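Local coordinates for protein thermosome subunit (Methanococcoides burtonii, PDB 3AQ1) that probably binds and hydrolyses ATP to help unfolded proteins reach their native state, as group II chaperonins do, at residues G46-T49 with A50-S54; G330-H333 with V334-L338; D439-N443 with D444-P448. All coordinates share one frame; numbering follows the deposited sequence.

Overall arrangement
From the N terminus, contact 1 is met first, within helix 45-65. Contact 2 caps the start of helix 332-355, and contact 3 closes the loop between strands 437-439 and 446-448. The three follow in series, none nested or crossing. The first two lie about 35 Å apart between centres, whereas contacts 1 and 3 approach to about 6 Å between nearest atoms without touching. Helix 332-355 leads from contact 2 toward strand 357-360, which pairs with strand 446-448 of contact 3, and its far end touches Pro-448. Helix 449-467 then packs against contact 1.

Contact 1. Residues G46-T49 with A50-S54; sequences GTTT and AAVLS
Val-52 folds back on Thr-48 one turn earlier in the helix, and its side chain traces how a beta-branched residue lies along such a turn. Its CB stands 3.6 Å from Thr-48 O. From there the two methyls part. CG2, beside the backbone N, leans back to 3.3 Å from Thr-48 O, and Val-52 CG2 is 4.5 Å from Thr-48 CG2, a loose methyl-to-methyl approach. CG1 lies anti to the backbone N (chi1 172°) and is carried away from that carbonyl. The same oxygen is gripped by Val-52 N at 3.0 Å in a nearly straight bond (N-H...O 172°). Gly-46, Thr-47 and Thr-49 repeat this i to i+4 pattern with Ala-50, Ala-51 and Leu-53. The hydroxyls turn the other way: Thr-48 OG1 bonds to Gly-44 O and Thr-49 OG1 to Asp-45 O. The sequence Gly-Asp-Gly-Thr-Thr at the start of this helix is a chaperonin signature, which in relatives lies at the nucleotide phosphates. Val-52 rests on Val-397 of helix 397-405, while Thr-49 and Leu-53 wedge between that helix, at Ile-398, and helix 449-467, at Ala-455 and Ala-459.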
ATOM      1  N   GLY A  46     -14.770  -0.815  -0.471  1.00 83.44           N
ATOM      2  CA  GLY A  46     -14.918  -1.050  -1.898  1.00 65.99           C
ATOM      3  C   GLY A  46     -15.914  -2.167  -2.138  1.00 56.17           C
ATOM      4  O   GLY A  46     -16.850  -2.026  -2.920  1.00 55.05           O
ATOM      5  N   THR A  47     -15.720  -3.282  -1.444  1.00 48.38           N
ATOM      6  CA  THR A  47     -16.693  -4.361  -1.451  1.00 43.41           C
ATOM      7  C   THR A  47     -18.103  -3.858  -1.114  1.00 52.46           C
ATOM      8  O   THR A  47     -19.065  -4.192  -1.794  1.00 59.12           O
ATOM      9  CB  THR A  47     -16.287  -5.472  -0.472  1.00 47.26           C
ATOM     10  OG1 THR A  47     -15.092  -6.103  -0.949  1.00 63.35           O
ATOM     11  CG2 THR A  47     -17.394  -6.520  -0.332  1.00 39.51           C
ATOM     12  N   THR A  48     -18.209  -3.046  -0.067  1.00 55.68           N
ATOM     13  CA  THR A  48     -19.495  -2.563   0.415  1.00 49.53           C
ATOM     14  C   THR A  48     -20.168  -1.701  -0.634  1.00 53.56           C
ATOM     15  O   THR A  48     -21.328  -1.914  -0.976  1.00 54.23           O
ATOM     16  CB  THR A  48     -19.332  -1.743   1.705  1.00 59.23           C
ATOM     17  OG1 THR A  48     -18.722  -2.552   2.717  1.00 72.20           O
ATOM     18  CG2 THR A  48     -20.675  -1.286   2.199  1.00 55.16           C
ATOM     19  N   THR A  49     -19.422  -0.726  -1.141  1.00 56.97           N
ATOM     20  CA  THR A  49     -19.889   0.139  -2.212  1.00 48.22           C
ATOM     21  C   THR A  49     -20.321  -0.659  -3.446  1.00 51.04           C
ATOM     22  O   THR A  49     -21.339  -0.349  -4.056  1.00 56.72           O
ATOM     23  CB  THR A  49     -18.808   1.178  -2.603  1.00 44.63           C
ATOM     24  OG1 THR A  49     -18.429   1.926  -1.448  1.00 59.04           O
ATOM     25  CG2 THR A  49     -19.335   2.143  -3.631  1.00 37.60           C
ATOM     26  N   ALA A  50     -19.563  -1.688  -3.814  1.00 45.97           N
ATOM     27  CA  ALA A  50     -19.890  -2.427  -5.029  1.00 47.67           C
ATOM     28  C   ALA A  50     -21.164  -3.252  -4.842  1.00 47.83           C
ATOM     29  O   ALA A  50     -22.054  -3.240  -5.693  1.00 51.50           O
ATOM     30  CB  ALA A  50     -18.719  -3.301  -5.476  1.00 48.53           C
ATOM     31  N   ALA A  51     -21.254  -3.944  -3.716  1.00 36.41           N
ATOM     32  CA  ALA A  51     -22.439  -4.726  -3.383  1.00 35.80           C
ATOM     33  C   ALA A  51     -23.720  -3.900  -3.369  1.00 51.38           C
ATOM     34  O   ALA A  51     -24.719  -4.278  -3.977  1.00 67.61           O
ATOM     35  CB  ALA A  51     -22.259  -5.413  -2.059  1.00 31.72           C
ATOM     36  N   VAL A  52     -23.704  -2.786  -2.657  1.00 47.69           N
ATOM     37  CA  VAL A  52     -24.894  -1.956  -2.560  1.00 47.13           C
ATOM     38  C   VAL A  52     -25.265  -1.412  -3.931  1.00 46.68           C
ATOM     39  O   VAL A  52     -26.447  -1.332  -4.286  1.00 45.10           O
ATOM     40  CB  VAL A  52     -24.697  -0.774  -1.565  1.00 39.99           C
ATOM     41  CG1 VAL A  52     -25.878   0.183  -1.617  1.00 44.24           C
ATOM     42  CG2 VAL A  52     -24.497  -1.297  -0.164  1.00 38.12           C
ATOM     43  N   LEU A  53     -24.257  -1.017  -4.701  1.00 43.80           N
ATOM     44  CA  LEU A  53     -24.544  -0.375  -5.974  1.00 44.44           C
ATOM     45  C   LEU A  53     -25.009  -1.420  -6.983  1.00 51.83           C
ATOM     46  O   LEU A  53     -25.877  -1.160  -7.807  1.00 58.89           O
ATOM     47  CB  LEU A  53     -23.348   0.427  -6.481  1.00 38.14           C
ATOM     48  CG  LEU A  53     -23.505   1.019  -7.894  1.00 47.88           C
ATOM     49  CD1 LEU A  53     -24.609   2.072  -7.963  1.00 38.55           C
ATOM     50  CD2 LEU A  53     -22.180   1.595  -8.409  1.00 46.44           C
ATOM     51  N   SER A  54     -24.434  -2.609  -6.881  1.00 48.12           N
ATOM     52  CA  SER A  54     -24.828  -3.746  -7.693  1.00 53.17           C
ATOM     53  C   SER A  54     -26.304  -4.163  -7.486  1.00 56.14           C
ATOM     54  O   SER A  54     -27.046  -4.343  -8.456  1.00 54.72           O
ATOM     55  CB  SER A  54     -23.884  -4.913  -7.411  1.00 55.73           C
ATOM     56  OG  SER A  54     -24.294  -6.084  -8.088  1.00 67.77           O
TER

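Contact 2. Residues G330-H333 with V334-L338; sequences GTEH and VVDSL
Gly-330 opens the turn by laying its backbone N 3.9 Å from Val-334 CG1, which stands anti to its own backbone N. Thr-331 comes next and does the decisive work. With chi1 at 75° its hydroxyl sits between the backbone N and the carbonyl carbon, and from there OG1 accepts from Val-334 N at 3.0 Å, in an almost straight bond (N-H...O 172°). The two side chains cross at about a right angle, and the same OG1 lies against Val-334 CG2. Thr-331 also offers its carbonyl, whose O takes a bond from Val-335 N at 3.3 Å, the first regular rung of the helix. Glu-332 follows with a weak rung: its O is met by Asp-336 N at 3.4 Å. The carboxylates of Glu-332 and Asp-336 approach without touching, and the like charges would tend to oppose each other, though Asp-336 also has a long, weak ion pair with Lys-155. His-333 ends the segment. Its ring stands nearly perpendicular to the Asp-336 carboxylate (planes 85° apart), with ND1 4.1 Å from Asp-336 OD2, a proximity and not a bond. Its carbonyl O gathers three weak bonds, from Ser-337 N, Ser-337 OG and Asp-336 N, the last shared with Glu-332 O. Behind this first turn, Val-334 and Leu-338 rest on Tyr-120. The arrangement is a classic threonine N-cap: a side-chain oxygen takes up an amide of the first turn that has no carbonyl before it, here starting helix 332-355 just after strand 323-329.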
ATOM      1  N   GLY A 330       7.726   5.245  22.770  1.00 68.99           N
ATOM      2  CA  GLY A 330       8.023   5.267  24.193  1.00 58.93           C
ATOM      3  C   GLY A 330       8.279   3.883  24.772  1.00 61.65           C
ATOM      4  O   GLY A 330       9.242   3.673  25.519  1.00 59.07           O
ATOM      5  N   THR A 331       7.414   2.934  24.414  1.00 67.72           N
ATOM      6  CA  THR A 331       7.423   1.591  25.002  1.00 73.20           C
ATOM      7  C   THR A 331       7.315   0.489  23.953  1.00 72.13           C
ATOM      8  O   THR A 331       7.077   0.751  22.781  1.00 71.49           O
ATOM      9  CB  THR A 331       6.213   1.388  25.947  1.00 74.26           C
ATOM     10  OG1 THR A 331       5.019   1.206  25.169  1.00 62.18           O
ATOM     11  CG2 THR A 331       6.033   2.586  26.860  1.00 77.48           C
ATOM     12  N   GLU A 332       7.465  -0.754  24.395  1.00 79.68           N
ATOM     13  CA  GLU A 332       7.165  -1.909  23.562  1.00 82.71           C
ATOM     14  C   GLU A 332       5.798  -1.792  22.898  1.00 79.62           C
ATOM     15  O   GLU A 332       5.665  -2.006  21.695  1.00 76.26           O
ATOM     16  CB  GLU A 332       7.173  -3.176  24.411  1.00103.14           C
ATOM     17  CG  GLU A 332       6.852  -4.440  23.636  1.00106.81           C
ATOM     18  CD  GLU A 332       8.098  -5.137  23.143  1.00106.39           C
ATOM     19  OE1 GLU A 332       9.191  -4.858  23.690  1.00 99.89           O
ATOM     20  OE2 GLU A 332       7.984  -5.965  22.215  1.00109.26           O
ATOM     21  N   HIS A 333       4.769  -1.470  23.678  1.00 85.81           N
ATOM     22  CA  HIS A 333       3.412  -1.524  23.135  1.00 85.10           C
ATOM     23  C   HIS A 333       3.041  -0.332  22.239  1.00 68.17           C
ATOM     24  O   HIS A 333       2.256  -0.480  21.301  1.00 60.65           O
ATOM     25  CB  HIS A 333       2.353  -1.775  24.223  1.00 95.86           C
ATOM     26  CG  HIS A 333       1.014  -2.164  23.671  1.00105.23           C
ATOM     27  ND1 HIS A 333       0.743  -3.432  23.201  1.00109.37           N
ATOM     28  CD2 HIS A 333      -0.121  -1.446  23.487  1.00106.49           C
ATOM     29  CE1 HIS A 333      -0.503  -3.484  22.765  1.00110.28           C
ATOM     30  NE2 HIS A 333      -1.050  -2.290  22.925  1.00108.75           N
ATOM     31  N   VAL A 334       3.599   0.840  22.534  1.00 63.06           N
ATOM     32  CA  VAL A 334       3.437   2.010  21.671  1.00 68.74           C
ATOM     33  C   VAL A 334       3.917   1.673  20.260  1.00 59.33           C
ATOM     34  O   VAL A 334       3.248   1.911  19.255  1.00 59.17           O
ATOM     35  CB  VAL A 334       4.279   3.198  22.197  1.00 78.59           C
ATOM     36  CG1 VAL A 334       4.287   4.352  21.203  1.00 71.62           C
ATOM     37  CG2 VAL A 334       3.767   3.655  23.546  1.00 85.41           C
ATOM     38  N   VAL A 335       5.092   1.088  20.197  1.00 52.82           N
ATOM     39  CA  VAL A 335       5.716   0.821  18.925  1.00 55.68           C
ATOM     40  C   VAL A 335       4.986  -0.242  18.100  1.00 63.11           C
ATOM     41  O   VAL A 335       5.073  -0.228  16.873  1.00 68.70           O
ATOM     42  CB  VAL A 335       7.187   0.472  19.140  1.00 54.86           C
ATOM     43  CG1 VAL A 335       7.498  -0.899  18.593  1.00 58.71           C
ATOM     44  CG2 VAL A 335       8.056   1.555  18.551  1.00 49.04           C
ATOM     45  N   ASP A 336       4.258  -1.152  18.749  1.00 61.27           N
ATOM     46  CA  ASP A 336       3.440  -2.108  17.997  1.00 58.86           C
ATOM     47  C   ASP A 336       2.341  -1.387  17.217  1.00 62.46           C
ATOM     48  O   ASP A 336       2.133  -1.659  16.032  1.00 67.33           O
ATOM     49  CB  ASP A 336       2.824  -3.177  18.900  1.00 56.50           C
ATOM     50  CG  ASP A 336       3.851  -4.151  19.440  1.00 75.15           C
ATOM     51  OD1 ASP A 336       4.892  -4.366  18.782  1.00 80.25           O
ATOM     52  OD2 ASP A 336       3.613  -4.707  20.534  1.00 86.14           O
ATOM     53  N   SER A 337       1.659  -0.459  17.886  1.00 45.81           N
ATOM     54  CA  SER A 337       0.577   0.314  17.288  1.00 48.60           C
ATOM     55  C   SER A 337       1.068   1.262  16.210  1.00 47.76           C
ATOM     56  O   SER A 337       0.435   1.410  15.162  1.00 53.77           O
ATOM     57  CB  SER A 337      -0.159   1.124  18.361  1.00 58.42           C
ATOM     58  OG  SER A 337      -0.561   0.287  19.421  1.00 72.66           O
ATOM     59  N   LEU A 338       2.178   1.938  16.482  1.00 40.38           N
ATOM     60  CA  LEU A 338       2.782   2.795  15.473  1.00 43.83           C
ATOM     61  C   LEU A 338       3.077   1.990  14.202  1.00 49.91           C
ATOM     62  O   LEU A 338       2.723   2.415  13.105  1.00 49.91           O
ATOM     63  CB  LEU A 338       4.047   3.467  16.007  1.00 41.84           C
ATOM     64  CG  LEU A 338       3.774   4.511  17.090  1.00 44.71           C
ATOM     65  CD1 LEU A 338       5.064   5.161  17.595  1.00 44.81           C
ATOM     66  CD2 LEU A 338       2.789   5.558  16.583  1.00 35.06           C
TER

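Contact 3. Residues D439-N443 with D444-P448; sequences DMWEN and DVIEP
Trp-441 and Ile-446 bring the loop and the strand that follows it together at their apolar ends: CD1 of Ile-446 reaches CE3 of the indole at 3.3 Å, beside CZ3, the side chains crossing obliquely. Chi1 of 175° sets CG of Trp-441 anti to the backbone N, and chi2 of -98° turns the six-membered ring to Ile-446. This packed side continues onto strand 357-360, where Trp-441 and Ile-446 share Val-358. Met-440 and Val-445 form a second apolar pair, lying side by side with SD 4.0 Å from Val-445 CG2. Two backbone bonds close the chain between these pairs. Val-445 N donates to Met-440 O at 3.0 Å, while Asp-444 N donates to Trp-441 O, also at 3.0 Å, from well above the carbonyl plane. The other side is looser and polar. Glu-442 is exposed, its CB pointing away from 444-448, and the side chain of Asn-443 comes near only at CB, while its carbonyl O lies against Val-445 CG2. Asp-444 anchors this polar side: OD1 forms a salt bridge with Lys-106, whose amine also bonds to Trp-441 O and makes a cation-pi contact with the indole. With an alanine here, Lys-106 would probably lose its carboxylate mate and be freer to turn. At the start, Asp-439 OD1 accepts from Glu-442 N at 3.2 Å, an Asx motif. At the end, the bonds from Val-445 to Met-440 and from Asp-444 to Trp-441, with Asp-444 in the left-handed helical region (phi 56°), make a Schellman motif. A type I beta turn from Trp-441 to Asp-444, with 440-442 helical in phi and psi but lacking regular helix bonds, thus delivers the chain into strand 446-448, outermost within this chain in an antiparallel sheet with 357-360 and 94-95.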
ATOM      1  N   ASP A 439     -17.558  20.213   3.675  1.00 63.93           N
ATOM      2  CA  ASP A 439     -16.443  19.993   2.737  1.00 65.55           C
ATOM      3  C   ASP A 439     -15.606  18.774   3.159  1.00 62.09           C
ATOM      4  O   ASP A 439     -14.782  18.858   4.069  1.00 63.06           O
ATOM      5  CB  ASP A 439     -15.561  21.247   2.637  1.00 73.94           C
ATOM      6  CG  ASP A 439     -14.604  21.203   1.454  1.00 76.01           C
ATOM      7  OD1 ASP A 439     -13.917  20.178   1.281  1.00 74.17           O
ATOM      8  OD2 ASP A 439     -14.540  22.197   0.695  1.00 78.34           O
ATOM      9  N   MET A 440     -15.826  17.641   2.502  1.00 51.26           N
ATOM     10  CA  MET A 440     -15.232  16.389   2.952  1.00 53.12           C
ATOM     11  C   MET A 440     -13.704  16.378   2.872  1.00 62.95           C
ATOM     12  O   MET A 440     -13.049  15.571   3.542  1.00 65.00           O
ATOM     13  CB  MET A 440     -15.828  15.204   2.193  1.00 56.17           C
ATOM     14  CG  MET A 440     -17.278  14.889   2.567  1.00 29.26           C
ATOM     15  SD  MET A 440     -17.510  14.032   4.126  1.00 66.75           S
ATOM     16  CE  MET A 440     -17.748  15.385   5.254  1.00 46.01           C
ATOM     17  N   TRP A 441     -13.144  17.266   2.054  1.00 57.11           N
ATOM     18  CA  TRP A 441     -11.705  17.466   2.035  1.00 57.01           C
ATOM     19  C   TRP A 441     -11.248  18.179   3.318  1.00 64.29           C
ATOM     20  O   TRP A 441     -10.391  17.680   4.037  1.00 70.20           O
ATOM     21  CB  TRP A 441     -11.272  18.245   0.791  1.00 65.01           C
ATOM     22  CG  TRP A 441      -9.797  18.571   0.787  1.00 69.36           C
ATOM     23  CD1 TRP A 441      -9.219  19.746   1.167  1.00 68.52           C
ATOM     24  CD2 TRP A 441      -8.722  17.698   0.412  1.00 62.39           C
ATOM     25  NE1 TRP A 441      -7.856  19.663   1.044  1.00 65.84           N
ATOM     26  CE2 TRP A 441      -7.523  18.417   0.585  1.00 63.97           C
ATOM     27  CE3 TRP A 441      -8.659  16.382  -0.053  1.00 53.01           C
ATOM     28  CZ2 TRP A 441      -6.274  17.865   0.304  1.00 66.61           C
ATOM     29  CZ3 TRP A 441      -7.427  15.833  -0.323  1.00 51.68           C
ATOM     30  CH2 TRP A 441      -6.245  16.575  -0.146  1.00 63.77           C
ATOM     31  N   GLU A 442     -11.823  19.341   3.606  1.00 64.21           N
ATOM     32  CA  GLU A 442     -11.541  20.019   4.865  1.00 70.41           C
ATOM     33  C   GLU A 442     -11.691  19.078   6.059  1.00 74.80           C
ATOM     34  O   GLU A 442     -11.098  19.311   7.111  1.00 76.22           O
ATOM     35  CB  GLU A 442     -12.451  21.237   5.047  1.00 77.93           C
ATOM     36  CG  GLU A 442     -12.113  22.399   4.140  1.00 90.90           C
ATOM     37  CD  GLU A 442     -10.666  22.816   4.278  1.00107.50           C
ATOM     38  OE1 GLU A 442      -9.934  22.743   3.266  1.00114.72           O
ATOM     39  OE2 GLU A 442     -10.258  23.201   5.400  1.00107.74           O
ATOM     40  N   ASN A 443     -12.477  18.015   5.889  1.00 71.48           N
ATOM     41  CA  ASN A 443     -12.795  17.105   6.988  1.00 69.40           C
ATOM     42  C   ASN A 443     -12.115  15.737   6.913  1.00 69.18           C
ATOM     43  O   ASN A 443     -12.542  14.779   7.565  1.00 65.06           O
ATOM     44  CB  ASN A 443     -14.308  16.941   7.133  1.00 76.79           C
ATOM     45  CG  ASN A 443     -14.914  17.951   8.091  1.00 88.54           C
ATOM     46  OD1 ASN A 443     -14.822  17.793   9.308  1.00 97.28           O
ATOM     47  ND2 ASN A 443     -15.539  18.995   7.545  1.00 87.27           N
ATOM     48  N   ASP A 444     -11.060  15.658   6.109  1.00 73.91           N
ATOM     49  CA  ASP A 444     -10.161  14.504   6.097  1.00 60.83           C
ATOM     50  C   ASP A 444     -10.875  13.173   5.840  1.00 60.84           C
ATOM     51  O   ASP A 444     -10.571  12.151   6.465  1.00 65.98           O
ATOM     52  CB  ASP A 444      -9.365  14.458   7.401  1.00 53.43           C
ATOM     53  CG  ASP A 444      -8.563  15.730   7.632  1.00 70.50           C
ATOM     54  OD1 ASP A 444      -8.069  16.307   6.634  1.00 73.67           O
ATOM     55  OD2 ASP A 444      -8.427  16.156   8.805  1.00 73.13           O
ATOM     56  N   VAL A 445     -11.828  13.194   4.918  1.00 45.43           N
ATOM     57  CA  VAL A 445     -12.449  11.962   4.486  1.00 54.08           C
ATOM     58  C   VAL A 445     -12.070  11.702   3.038  1.00 51.96           C
ATOM     59  O   VAL A 445     -12.841  11.990   2.128  1.00 46.58           O
ATOM     60  CB  VAL A 445     -13.980  11.998   4.639  1.00 58.43           C
ATOM     61  CG1 VAL A 445     -14.546  10.627   4.375  1.00 47.46           C
ATOM     62  CG2 VAL A 445     -14.366  12.464   6.041  1.00 63.24           C
ATOM     63  N   ILE A 446     -10.869  11.157   2.841  1.00 61.52           N
ATOM     64  CA  ILE A 446     -10.337  10.891   1.506  1.00 64.04           C
ATOM     65  C   ILE A 446     -10.465   9.422   1.095  1.00 60.46           C
ATOM     66  O   ILE A 446     -10.304   8.516   1.909  1.00 68.92           O
ATOM     67  CB  ILE A 446      -8.861  11.297   1.407  1.00 67.33           C
ATOM     68  CG1 ILE A 446      -8.574  12.488   2.313  1.00 72.01           C
ATOM     69  CG2 ILE A 446      -8.503  11.654  -0.021  1.00 70.60           C
ATOM     70  CD1 ILE A 446      -9.189  13.759   1.831  1.00 71.02           C
ATOM     71  N   GLU A 447     -10.768   9.201  -0.177  1.00 52.18           N
ATOM     72  CA  GLU A 447     -10.812   7.858  -0.752  1.00 65.92           C
ATOM     73  C   GLU A 447      -9.958   7.826  -2.026  1.00 71.57           C
ATOM     74  O   GLU A 447      -9.956   8.776  -2.809  1.00 81.65           O
ATOM     75  CB  GLU A 447     -12.257   7.423  -1.055  1.00 66.25           C
ATOM     76  CG  GLU A 447     -13.142   7.175   0.171  1.00 66.89           C
ATOM     77  CD  GLU A 447     -14.624   7.021  -0.188  1.00 80.15           C
ATOM     78  OE1 GLU A 447     -15.007   7.306  -1.344  1.00 74.67           O
ATOM     79  OE2 GLU A 447     -15.415   6.617   0.687  1.00 91.98           O
ATOM     80  N   PRO A 448      -9.221   6.733  -2.237  1.00 63.80           N
ATOM     81  CA  PRO A 448      -8.336   6.670  -3.399  1.00 59.93           C
ATOM     82  C   PRO A 448      -9.158   6.507  -4.667  1.00 59.74           C
ATOM     83  O   PRO A 448     -10.133   5.758  -4.649  1.00 50.26           O
ATOM     84  CB  PRO A 448      -7.526   5.395  -3.155  1.00 50.94           C
ATOM     85  CG  PRO A 448      -7.878   4.938  -1.767  1.00 52.77           C
ATOM     86  CD  PRO A 448      -9.233   5.470  -1.489  1.00 54.57           C
TER